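Local coordinates for protein oligogalacturonate-specific porin KdgM (Dickeya dadantii, PDB 4FQE) that forms a monomeric beta-barrel channel in the bacterial outer membrane that is specific for the passage of oligogalacturonides, at residues R20-H25 and G32-V37; S72-E77 and G97-T102; T135-Y140 and G149-Y154. One frame throughout, in Å; residues are numbered along the deposited sequence. Where two conformers were deposited one is given.

All three interactions are neighbouring-strand pairings of one closed antiparallel barrel, and each belongs to a separate hairpin. Interactions 1 and 3 lie on opposite sides of the chain's centre, about 21 Å apart between their centres, so they sample two walls of the barrel. Interaction 2 is farther out, its centre about 17 Å from that of the chain, at the end of its hairpin strands; it lies about 14 Å from interaction 3 and 23 Å from interaction 1, centre to centre. No two of them touch, the nearest atoms of interactions 2 and 3 being about 6 Å apart. Octane at interaction 1 and detergent at interaction 3 mark the probable lipid-facing surface.

Interaction 1: R20-H25 and G32-V37; sequences RLLISH and GLSSEV. With OCT (N-octane), chain B; C8E ((hydroxyethyloxy)tri(ethyloxy)octane), chain G.
The Arg20 guanidinium meets Glu36 OE2 at its edge, nearly in plane, while Leu22 CD2 sits 3.8 Å above one face, offset toward the rim. The salt bridge from Arg20 NH1 to Glu36 OE2 measures 2.8 Å with an N-H...O angle of 160°. The carboxylate is turned 65° from the guanidinium, and OE2 receives the donor from above its plane. A bend at chi2 (86°) turns the arginine chain at CD, and Arg20 CB, CG and CD all pass within 3.4 Å of the same oxygen. A second charge partner, Asp4, takes Arg20 NH2 on the neighbouring strand, which probably helps hold the guanidinium in place.

On the sheet face that carries Glu36, Leu22 CD1 packs on Ser34 CB at 3.8 Å, and Ser24 CB and Ser34 CB approach tightly, at 3.4 Å, across a non-hydrogen-bonded pair. Six backbone bonds join Leu21 with Val37, Ile23 with Ser35 and His25 with Leu33. Side chains of these pairs occupy the other face, where octane lies against Ser35 CB (3.7 Å to C3) and Leu33 CD1 (3.8 Å to C4). A mostly polar face, with Leu22 among it, backed by one that meets alkyl chains fits a transmembrane beta hairpin of a porin barrel, with Arg20 and Glu36 probably turned toward the lumen.

Interaction 2: S72-E77 and G97-T102; sequences SVFSIE and GRANVT
Asn100 reaches across to Ser72 and can be followed atom by atom. Its CB lies 3.8 Å from Ser72 O, and CG is about as far from that oxygen; with CG anti to its own carbonyl carbon (chi1 -56°), the amide is carried beside the backbone of residues 72 and 73. At the tip, ND2 donates to Ser72 O over 2.9 Å. The bond is nearly straight, 169° at the hydrogen, and the acceptor lies close to the amide plane, although the donor itself is tilted out of the plane of the Ser72 carbonyl. The other tip atom, Asn100 OD1, lies 3.1 Å from Arg98 NE. The backbone N of the same asparagine bonds Val73 O at 2.8 Å, so Asn100 holds two successive carbonyls just ahead of strand 74-85. Within the same turn Asn71 OD1 accepts from the N atoms of Val73 and Phe74.

Beyond this end the strands pair regularly, Ser75 and Arg98 exchanging two backbone bonds. Ser75 OG rests 3.4 Å from Arg98 CB, where the arginine chain begins its extended course away from the contact. On the other face Phe74 CE1 touches Ala99 CB at 3.7 Å, obliquely, while Val73 CG1 covers one ring face 3.8 Å above its centre. Arg98 O lies at the ring edge, near its plane.

The short connections to the adjoining strands suggest the periplasmic rim, where porins carry their tight turns. Chemically, the pairing across this contact rests on backbone carbonyls, amide N-H groups and small apolar patches, with no salt bridge between the two segments; the four hydrogen bonds between them join neutral groups and would probably depend little on ionisation, though the Arg98 charge beside Asn100 may polarise its amide.

Interaction 3: T135-Y140 and G149-Y154; sequences TGNIDY and GYELEY. With C8E ((hydroxyethyloxy)tri(ethyloxy)octane), chain I.
In Asn137, CG stands anti to the carbonyl carbon (chi1 -71°), whereas in Glu151 CG is anti to the backbone N (chi1 179°); these settings bring the two side chains side by side, pointing the same way, across a non-hydrogen-bonded pair of a porin-barrel hairpin. Asn137 ND2 donates to Glu151 OE1 over 2.9 Å, meeting OE1 on its anti side, with OE1 close to the amide plane. The two planes are 80° apart, and the N-H...O bond is fairly straight.

At the next non-hydrogen-bonded pair, Thr135 OG1 gives its proton to Glu153 OE1 at 2.8 Å, meeting it from above the carboxylate plane, and accepts a bond from Arg110 on strand 105-116. Thr135 CG2 packs on Glu151 CG at 3.6 Å, adding an apolar contact to this otherwise polar face, which probably looks into the channel.

Four backbone bonds tie Gly136 to Leu152 and Ile138 to Tyr150. The side chains of Ile138 and Tyr150 turn to the other surface, where a detergent molecule runs past: its C11 is 3.6 Å from Tyr150 CE2, and its C1 equally close to Tyr140 CB. Tyr150 OH is hydrogen-bonded to His174 ND1.

Back on the polar face, Asp139 OD2 lies 3.2 Å from Gly149 CA. Two waters complete the polar row: one accepts from Asn137 ND2 and bridges to Asp139 OD2, while the other donates to Asn137 OD1 at 3.0 Å and also to Glu151 OE1.

Interaction 1: R20-H25 and G32-V37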
loop_
_atom_site.group_PDB
_atom_site.type_symbol
_atom_site.label_atom_id
_atom_site.label_comp_id
_atom_site.label_asym_id
_atom_site.label_seq_id
_atom_site.Cartn_x
_atom_site.Cartn_y
_atom_site.Cartn_z
ATOM N N ARG A 20 -1.686 9.711 -8.201
ATOM C CA ARG A 20 -1.891 8.333 -8.655
ATOM C C ARG A 20 -3.358 7.966 -8.780
ATOM O O ARG A 20 -4.216 8.507 -8.086
ATOM C CB ARG A 20 -1.179 7.341 -7.715
ATOM C CG ARG A 20 -1.841 7.126 -6.353
ATOM C CD ARG A 20 -2.926 6.047 -6.365
ATOM N NE ARG A 20 -3.356 5.636 -5.017
ATOM C CZ ARG A 20 -2.663 4.883 -4.174
ATOM N NH1 ARG A 20 -1.469 4.394 -4.493
ATOM N NH2 ARG A 20 -3.178 4.621 -2.971
ATOM N N LEU A 21 -3.653 6.988 -9.631
ATOM C CA LEU A 21 -4.956 6.391 -9.645
ATOM C C LEU A 21 -4.771 4.878 -9.653
ATOM O O LEU A 21 -4.170 4.375 -10.576
ATOM C CB LEU A 21 -5.708 6.782 -10.902
ATOM C CG LEU A 21 -7.213 6.567 -10.777
ATOM C CD1 LEU A 21 -7.701 7.747 -9.948
ATOM C CD2 LEU A 21 -7.935 6.483 -12.140
ATOM N N LEU A 22 -5.335 4.214 -8.656
ATOM C CA LEU A 22 -5.114 2.771 -8.387
ATOM C C LEU A 22 -6.461 2.102 -8.367
ATOM O O LEU A 22 -7.322 2.443 -7.551
ATOM C CB LEU A 22 -4.390 2.566 -7.051
ATOM C CG LEU A 22 -4.379 1.159 -6.398
ATOM C CD1 LEU A 22 -3.629 0.156 -7.261
ATOM C CD2 LEU A 22 -3.771 1.262 -4.990
ATOM N N ILE A 23 -6.641 1.151 -9.287
ATOM C CA ILE A 23 -7.861 0.407 -9.400
ATOM C C ILE A 23 -7.574 -1.032 -9.016
ATOM O O ILE A 23 -6.621 -1.615 -9.517
ATOM C CB ILE A 23 -8.345 0.430 -10.878
ATOM C CG1 ILE A 23 -8.351 1.857 -11.424
ATOM C CG2 ILE A 23 -9.730 -0.182 -10.990
ATOM C CD1 ILE A 23 -8.408 1.845 -12.969
ATOM N N SER A 24 -8.406 -1.616 -8.168
ATOM C CA SER A 24 -8.124 -2.975 -7.715
ATOM C C SER A 24 -9.354 -3.742 -7.331
ATOM O O SER A 24 -10.444 -3.181 -7.121
ATOM C CB SER A 24 -7.117 -2.922 -6.579
ATOM O OG SER A 24 -7.416 -1.945 -5.677
ATOM N N HIS A 25 -9.208 -5.052 -7.292
ATOM C CA HIS A 25 -10.291 -5.897 -6.841
ATOM C C HIS A 25 -9.703 -7.159 -6.233
ATOM O O HIS A 25 -8.676 -7.656 -6.718
ATOM C CB HIS A 25 -11.250 -6.185 -7.972
ATOM C CG HIS A 25 -12.400 -7.079 -7.587
ATOM N ND1 HIS A 25 -13.458 -6.632 -6.889
ATOM C CD2 HIS A 25 -12.607 -8.446 -7.784
ATOM C CE1 HIS A 25 -14.316 -7.648 -6.658
ATOM N NE2 HIS A 25 -13.805 -8.756 -7.225
ATOM N N GLY A 32 -6.336 -11.529 -6.458
ATOM C CA GLY A 32 -6.454 -10.066 -6.534
ATOM C C GLY A 32 -5.646 -9.543 -7.684
ATOM O O GLY A 32 -4.648 -10.166 -8.062
ATOM N N LEU A 33 -6.078 -8.391 -8.202
ATOM C CA LEU A 33 -5.465 -7.745 -9.346
ATOM C C LEU A 33 -5.589 -6.258 -9.138
ATOM O O LEU A 33 -6.659 -5.800 -8.754
ATOM C CB LEU A 33 -6.256 -8.077 -10.613
ATOM C CG LEU A 33 -5.577 -8.595 -11.864
ATOM C CD1 LEU A 33 -6.464 -8.224 -13.048
ATOM C CD2 LEU A 33 -4.148 -8.081 -12.070
ATOM N N SER A 34 -4.538 -5.511 -9.426
ATOM C CA SER A 34 -4.626 -4.056 -9.402
ATOM C C SER A 34 -3.850 -3.457 -10.552
ATOM O O SER A 34 -2.952 -4.096 -11.088
ATOM C CB SER A 34 -4.120 -3.511 -8.063
ATOM O OG SER A 34 -2.729 -3.671 -7.903
ATOM N N SER A 35 -4.225 -2.235 -10.955
ATOM C CA SER A 35 -3.468 -1.519 -11.975
ATOM C C SER A 35 -3.382 -0.058 -11.481
ATOM O O SER A 35 -4.347 0.456 -10.953
ATOM C CB SER A 35 -4.199 -1.637 -13.330
ATOM O OG SER A 35 -3.450 -1.066 -14.390
ATOM N N GLU A 36 -2.214 0.556 -11.576
ATOM C CA GLU A 36 -2.028 1.900 -11.048
ATOM C C GLU A 36 -1.324 2.738 -12.102
ATOM O O GLU A 36 -0.376 2.267 -12.722
ATOM C CB GLU A 36 -1.212 1.887 -9.764
ATOM C CG GLU A 36 -1.059 3.253 -9.135
ATOM C CD GLU A 36 -0.427 3.222 -7.750
ATOM O OE1 GLU A 36 0.050 2.142 -7.291
ATOM O OE2 GLU A 36 -0.391 4.316 -7.106
ATOM N N VAL A 37 -1.801 3.963 -12.300
ATOM C CA VAL A 37 -1.116 4.929 -13.131
ATOM C C VAL A 37 -0.658 6.057 -12.217
ATOM O O VAL A 37 -1.378 6.425 -11.284
ATOM C CB VAL A 37 -2.004 5.423 -14.292
ATOM C CG1 VAL A 37 -2.372 4.242 -15.167
ATOM C CG2 VAL A 37 -3.246 6.171 -13.813
HETATM C C1 OCT B . -4.416 -5.088 -16.252
HETATM C C2 OCT B . -4.941 -5.284 -14.837
HETATM C C3 OCT B . -6.221 -4.474 -14.608
HETATM C C4 OCT B . -6.705 -4.473 -13.151
HETATM C C5 OCT B . -8.154 -4.010 -13.018
HETATM C C6 OCT B . -8.737 -4.337 -11.640
HETATM C C7 OCT B . -10.178 -4.816 -11.742
HETATM C C8 OCT B . -10.227 -6.269 -12.151
HETATM C C1 C8E G . -10.527 8.338 -9.749
HETATM C C2 C8E G . -11.038 9.270 -8.674
HETATM C C3 C8E G . -11.390 8.543 -7.374
HETATM C C4 C8E G . -12.499 7.512 -7.565
HETATM C C5 C8E G . -13.842 8.128 -7.964
HETATM C C6 C8E G . -14.332 7.679 -9.343
HETATM C C7 C8E G . -15.527 6.740 -9.234
HETATM C C8 C8E G . -16.362 6.722 -10.517
HETATM O O9 C8E G . -17.719 6.358 -10.259
HETATM C C10 C8E G . -18.446 7.469 -9.734
HETATM C C11 C8E G . -19.901 7.184 -9.466
HETATM O O12 C8E G . -20.350 8.032 -8.397
HETATM C C13 C8E G . -20.168 9.458 -8.591
HETATM C C14 C8E G . -21.428 10.125 -9.116
HETATM O O15 C8E G . -21.130 11.514 -9.377
HETATM C C16 C8E G . -20.450 11.761 -10.607
HETATM C C17 C8E G . -19.174 12.548 -10.453
HETATM O O18 C8E G . -18.380 12.335 -11.625
HETATM C C19 C8E G . -16.983 12.252 -11.394
HETATM C C20 C8E G . -16.495 10.848 -11.695
HETATM O O21 C8E G . -15.150 10.925 -12.184
#

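Interaction 2: S72-E77 and G97-T102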
loop_
_atom_site.group_PDB
_atom_site.type_symbol
_atom_site.label_atom_id
_atom_site.label_comp_id
_atom_site.label_asym_id
_atom_site.label_seq_id
_atom_site.Cartn_x
_atom_site.Cartn_y
_atom_site.Cartn_z
ATOM N N SER A 72 -9.176 -17.811 10.611
ATOM C CA SER A 72 -9.614 -16.428 10.868
ATOM C C SER A 72 -8.521 -15.463 11.368
ATOM O O SER A 72 -8.676 -14.232 11.303
ATOM C CB SER A 72 -10.791 -16.431 11.854
ATOM O OG SER A 72 -10.407 -16.870 13.145
ATOM N N VAL A 73 -7.409 -16.013 11.838
ATOM C CA VAL A 73 -6.309 -15.217 12.323
ATOM C C VAL A 73 -5.174 -15.033 11.319
ATOM O O VAL A 73 -4.774 -13.903 11.061
ATOM C CB VAL A 73 -5.739 -15.818 13.621
ATOM C CG1 VAL A 73 -4.574 -14.984 14.128
ATOM C CG2 VAL A 73 -6.836 -15.917 14.700
ATOM N N PHE A 74 -4.627 -16.130 10.777
ATOM C CA PHE A 74 -3.388 -16.049 9.970
ATOM C C PHE A 74 -3.690 -16.189 8.474
ATOM O O PHE A 74 -4.510 -17.014 8.080
ATOM C CB PHE A 74 -2.370 -17.141 10.394
ATOM C CG PHE A 74 -1.830 -16.971 11.787
ATOM C CD1 PHE A 74 -1.095 -15.831 12.133
ATOM C CD2 PHE A 74 -2.085 -17.925 12.780
ATOM C CE1 PHE A 74 -0.608 -15.670 13.421
ATOM C CE2 PHE A 74 -1.617 -17.750 14.066
ATOM C CZ PHE A 74 -0.869 -16.634 14.386
ATOM N N SER A 75 -3.027 -15.374 7.651
ATOM C CA SER A 75 -3.085 -15.516 6.210
ATOM C C SER A 75 -1.713 -15.205 5.591
ATOM O O SER A 75 -0.886 -14.545 6.195
ATOM C CB SER A 75 -4.168 -14.596 5.620
ATOM O OG SER A 75 -3.863 -13.239 5.876
ATOM N N ILE A 76 -1.464 -15.742 4.407
ATOM C CA ILE A 76 -0.255 -15.434 3.665
ATOM C C ILE A 76 -0.634 -15.084 2.229
ATOM O O ILE A 76 -1.532 -15.720 1.649
ATOM C CB ILE A 76 0.743 -16.597 3.678
ATOM C CG1 ILE A 76 0.084 -17.870 3.148
ATOM C CG2 ILE A 76 1.270 -16.801 5.088
ATOM C CD1 ILE A 76 1.057 -18.995 2.964
ATOM N N GLU A 77 0.038 -14.053 1.689
ATOM C CA GLU A 77 -0.249 -13.463 0.365
ATOM C C GLU A 77 1.018 -13.336 -0.482
ATOM O O GLU A 77 1.778 -12.400 -0.297
ATOM C CB GLU A 77 -0.891 -12.075 0.524
ATOM C CG GLU A 77 -1.161 -11.338 -0.803
ATOM C CD GLU A 77 -1.618 -9.897 -0.598
ATOM O OE1 GLU A 77 -1.811 -9.190 -1.597
ATOM O OE2 GLU A 77 -1.778 -9.445 0.548
ATOM N N GLY A 97 2.554 -11.608 5.220
ATOM C CA GLY A 97 1.825 -12.338 6.245
ATOM C C GLY A 97 0.962 -11.422 7.052
ATOM O O GLY A 97 1.372 -10.292 7.358
ATOM N N ARG A 98 -0.223 -11.898 7.418
ATOM C CA ARG A 98 -1.151 -11.116 8.220
ATOM C C ARG A 98 -1.682 -11.907 9.412
ATOM O O ARG A 98 -2.019 -13.087 9.286
ATOM C CB ARG A 98 -2.317 -10.625 7.359
ATOM C CG ARG A 98 -3.357 -9.836 8.134
ATOM C CD ARG A 98 -4.523 -9.387 7.265
ATOM N NE ARG A 98 -5.464 -8.587 8.053
ATOM C CZ ARG A 98 -6.643 -8.127 7.627
ATOM N NH1 ARG A 98 -7.095 -8.382 6.386
ATOM N NH2 ARG A 98 -7.387 -7.415 8.456
ATOM N N ALA A 99 -1.752 -11.249 10.572
ATOM C CA ALA A 99 -2.388 -11.827 11.763
ATOM C C ALA A 99 -3.470 -10.891 12.284
ATOM O O ALA A 99 -3.173 -9.758 12.622
ATOM C CB ALA A 99 -1.350 -12.076 12.849
ATOM N N ASN A 100 -4.716 -11.345 12.289
ATOM C CA ASN A 100 -5.776 -10.650 13.021
ATOM C C ASN A 100 -5.707 -10.924 14.511
ATOM O O ASN A 100 -6.150 -11.972 14.995
ATOM C CB ASN A 100 -7.143 -11.006 12.470
ATOM C CG ASN A 100 -7.242 -10.720 11.005
ATOM O OD1 ASN A 100 -6.939 -9.617 10.568
ATOM N ND2 ASN A 100 -7.634 -11.714 10.224
ATOM N N VAL A 101 -5.122 -9.979 15.241
ATOM C CA VAL A 101 -4.972 -10.102 16.704
ATOM C C VAL A 101 -6.338 -10.068 17.391
ATOM O O VAL A 101 -6.641 -10.905 18.256
ATOM C CB VAL A 101 -4.076 -8.972 17.275
ATOM C CG1 VAL A 101 -3.886 -9.129 18.784
ATOM C CG2 VAL A 101 -2.737 -8.947 16.548
ATOM N N THR A 102 -7.151 -9.087 17.021
ATOM C CA THR A 102 -8.553 -9.044 17.407
ATOM C C THR A 102 -9.371 -8.714 16.150
ATOM O O THR A 102 -8.817 -8.527 15.069
ATOM C CB THR A 102 -8.822 -7.938 18.442
ATOM O OG1 THR A 102 -8.722 -6.667 17.792
ATOM C CG2 THR A 102 -7.822 -8.006 19.608
#

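Interaction 3: T135-Y140 and G149-Y154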
loop_
_atom_site.group_PDB
_atom_site.type_symbol
_atom_site.label_atom_id
_atom_site.label_comp_id
_atom_site.label_asym_id
_atom_site.label_seq_id
_atom_site.Cartn_x
_atom_site.Cartn_y
_atom_site.Cartn_z
ATOM N N THR A 135 8.254 -4.246 5.296
ATOM C CA THR A 135 7.214 -3.309 5.683
ATOM C C THR A 135 6.374 -3.978 6.752
ATOM O O THR A 135 5.890 -5.089 6.566
ATOM C CB THR A 135 6.329 -2.964 4.481
ATOM O OG1 THR A 135 7.153 -2.492 3.417
ATOM C CG2 THR A 135 5.316 -1.876 4.849
ATOM N N GLY A 136 6.230 -3.336 7.889
ATOM C CA GLY A 136 5.319 -3.841 8.899
ATOM C C GLY A 136 4.203 -2.862 9.059
ATOM O O GLY A 136 4.428 -1.663 8.906
ATOM N N ASN A 137 3.010 -3.371 9.360
ATOM C CA ASN A 137 1.807 -2.574 9.466
ATOM C C ASN A 137 1.037 -2.980 10.721
ATOM O O ASN A 137 0.889 -4.182 11.018
ATOM C CB ASN A 137 0.906 -2.819 8.285
ATOM C CG ASN A 137 1.455 -2.224 7.005
ATOM O OD1 ASN A 137 2.212 -2.867 6.282
ATOM N ND2 ASN A 137 1.114 -0.966 6.748
ATOM N N ILE A 138 0.519 -1.976 11.421
ATOM C CA ILE A 138 -0.426 -2.203 12.507
ATOM C C ILE A 138 -1.615 -1.317 12.233
ATOM O O ILE A 138 -1.451 -0.104 11.987
ATOM C CB ILE A 138 0.128 -1.821 13.885
ATOM C CG1 ILE A 138 1.480 -2.469 14.108
ATOM C CG2 ILE A 138 -0.888 -2.184 14.981
ATOM C CD1 ILE A 138 2.066 -2.181 15.478
ATOM N N ASP A 139 -2.794 -1.918 12.226
ATOM C CA ASP A 139 -4.017 -1.224 11.839
ATOM C C ASP A 139 -5.124 -1.485 12.831
ATOM O O ASP A 139 -5.407 -2.627 13.191
ATOM C CB ASP A 139 -4.470 -1.654 10.446
ATOM C CG ASP A 139 -3.475 -1.257 9.354
ATOM O OD1 ASP A 139 -2.823 -2.128 8.753
ATOM O OD2 ASP A 139 -3.297 -0.076 9.121
ATOM N N TYR A 140 -5.761 -0.407 13.263
ATOM C CA TYR A 140 -6.760 -0.483 14.315
ATOM C C TYR A 140 -8.011 0.255 13.900
ATOM O O TYR A 140 -7.957 1.435 13.540
ATOM C CB TYR A 140 -6.204 0.111 15.603
ATOM C CG TYR A 140 -7.231 0.127 16.727
ATOM C CD1 TYR A 140 -7.683 1.317 17.278
ATOM C CD2 TYR A 140 -7.774 -1.059 17.196
ATOM C CE1 TYR A 140 -8.635 1.328 18.300
ATOM C CE2 TYR A 140 -8.720 -1.064 18.208
ATOM C CZ TYR A 140 -9.145 0.126 18.749
ATOM O OH TYR A 140 -10.087 0.112 19.739
ATOM N N GLY A 149 -3.650 3.556 11.051
ATOM C CA GLY A 149 -2.599 2.609 10.679
ATOM C C GLY A 149 -1.204 3.154 10.847
ATOM O O GLY A 149 -0.938 4.293 10.437
ATOM N N TYR A 150 -0.317 2.380 11.466
ATOM C CA TYR A 150 1.107 2.726 11.538
ATOM C C TYR A 150 1.852 1.739 10.632
ATOM O O TYR A 150 1.560 0.556 10.641
ATOM C CB TYR A 150 1.664 2.645 12.955
ATOM C CG TYR A 150 3.190 2.702 13.032
ATOM C CD1 TYR A 150 3.920 1.606 13.433
ATOM C CD2 TYR A 150 3.898 3.846 12.644
ATOM C CE1 TYR A 150 5.307 1.627 13.476
ATOM C CE2 TYR A 150 5.285 3.882 12.702
ATOM C CZ TYR A 150 5.982 2.760 13.134
ATOM O OH TYR A 150 7.349 2.765 13.220
ATOM N N GLU A 151 2.790 2.260 9.864
ATOM C CA GLU A 151 3.578 1.485 8.907
ATOM C C GLU A 151 5.033 1.868 9.096
ATOM O O GLU A 151 5.392 3.064 9.147
ATOM C CB GLU A 151 3.149 1.793 7.479
ATOM C CG GLU A 151 3.956 1.019 6.441
ATOM C CD GLU A 151 3.438 1.230 5.026
ATOM O OE1 GLU A 151 2.267 0.874 4.764
ATOM O OE2 GLU A 151 4.233 1.710 4.184
ATOM N N LEU A 152 5.862 0.848 9.284
ATOM C CA LEU A 152 7.283 1.021 9.432
ATOM C C LEU A 152 7.868 0.312 8.235
ATOM O O LEU A 152 7.501 -0.819 7.972
ATOM C CB LEU A 152 7.759 0.368 10.738
ATOM C CG LEU A 152 9.256 0.315 11.031
ATOM C CD1 LEU A 152 9.962 1.655 10.985
ATOM C CD2 LEU A 152 9.491 -0.297 12.409
ATOM N N GLU A 153 8.744 0.978 7.503
ATOM C CA GLU A 153 9.317 0.398 6.310
ATOM C C GLU A 153 10.823 0.533 6.308
ATOM O O GLU A 153 11.377 1.617 6.539
ATOM C CB GLU A 153 8.702 1.029 5.066
ATOM C CG GLU A 153 9.117 0.341 3.791
ATOM C CD GLU A 153 8.209 0.679 2.619
ATOM O OE1 GLU A 153 7.036 0.203 2.611
ATOM O OE2 GLU A 153 8.667 1.415 1.711
ATOM N N TYR A 154 11.481 -0.599 6.052
ATOM C CA TYR A 154 12.913 -0.663 6.012
ATOM C C TYR A 154 13.319 -1.016 4.586
ATOM O O TYR A 154 12.913 -2.055 4.060
ATOM C CB TYR A 154 13.385 -1.738 6.990
ATOM C CG TYR A 154 14.851 -2.049 6.951
ATOM C CD1 TYR A 154 15.771 -1.303 7.709
ATOM C CD2 TYR A 154 15.328 -3.121 6.204
ATOM C CE1 TYR A 154 17.130 -1.613 7.687
ATOM C CE2 TYR A 154 16.678 -3.426 6.172
ATOM C CZ TYR A 154 17.576 -2.679 6.913
ATOM O OH TYR A 154 18.920 -3.024 6.867
HETATM C C1 C8E I . -3.424 0.731 17.768
HETATM C C2 C8E I . -2.071 1.028 17.148
HETATM C C3 C8E I . -2.165 1.732 15.789
HETATM C C4 C8E I . -2.080 3.256 15.909
HETATM C C5 C8E I . -0.663 3.812 15.777
HETATM C C6 C8E I . -0.665 5.243 15.232
HETATM C C7 C8E I . 0.362 6.159 15.890
HETATM C C8 C8E I . 1.773 5.607 15.731
HETATM O O9 C8E I . 2.740 6.663 15.749
HETATM C C10 C8E I . 4.088 6.209 15.610
HETATM C C11 C8E I . 4.690 6.940 14.424
HETATM O O12 C8E I . 6.006 7.383 14.734
HETATM C C13 C8E I . 6.376 8.457 13.876
HETATM C C14 C8E I . 7.790 8.884 14.210
HETATM O O15 C8E I . 8.086 10.082 13.482
HETATM C C16 C8E I . 9.427 10.086 13.010
HETATM C C17 C8E I . 10.185 11.237 13.640
HETATM O O18 C8E I . 11.299 11.540 12.797
HETATM C C19 C8E I . 12.036 12.668 13.277
HETATM C C20 C8E I . 11.505 13.932 12.611
HETATM O O21 C8E I . 12.283 14.256 11.451
HETATM O O HOH W 1 -0.759 0.362 8.605
HETATM O O HOH W 2 2.067 -2.098 3.360
#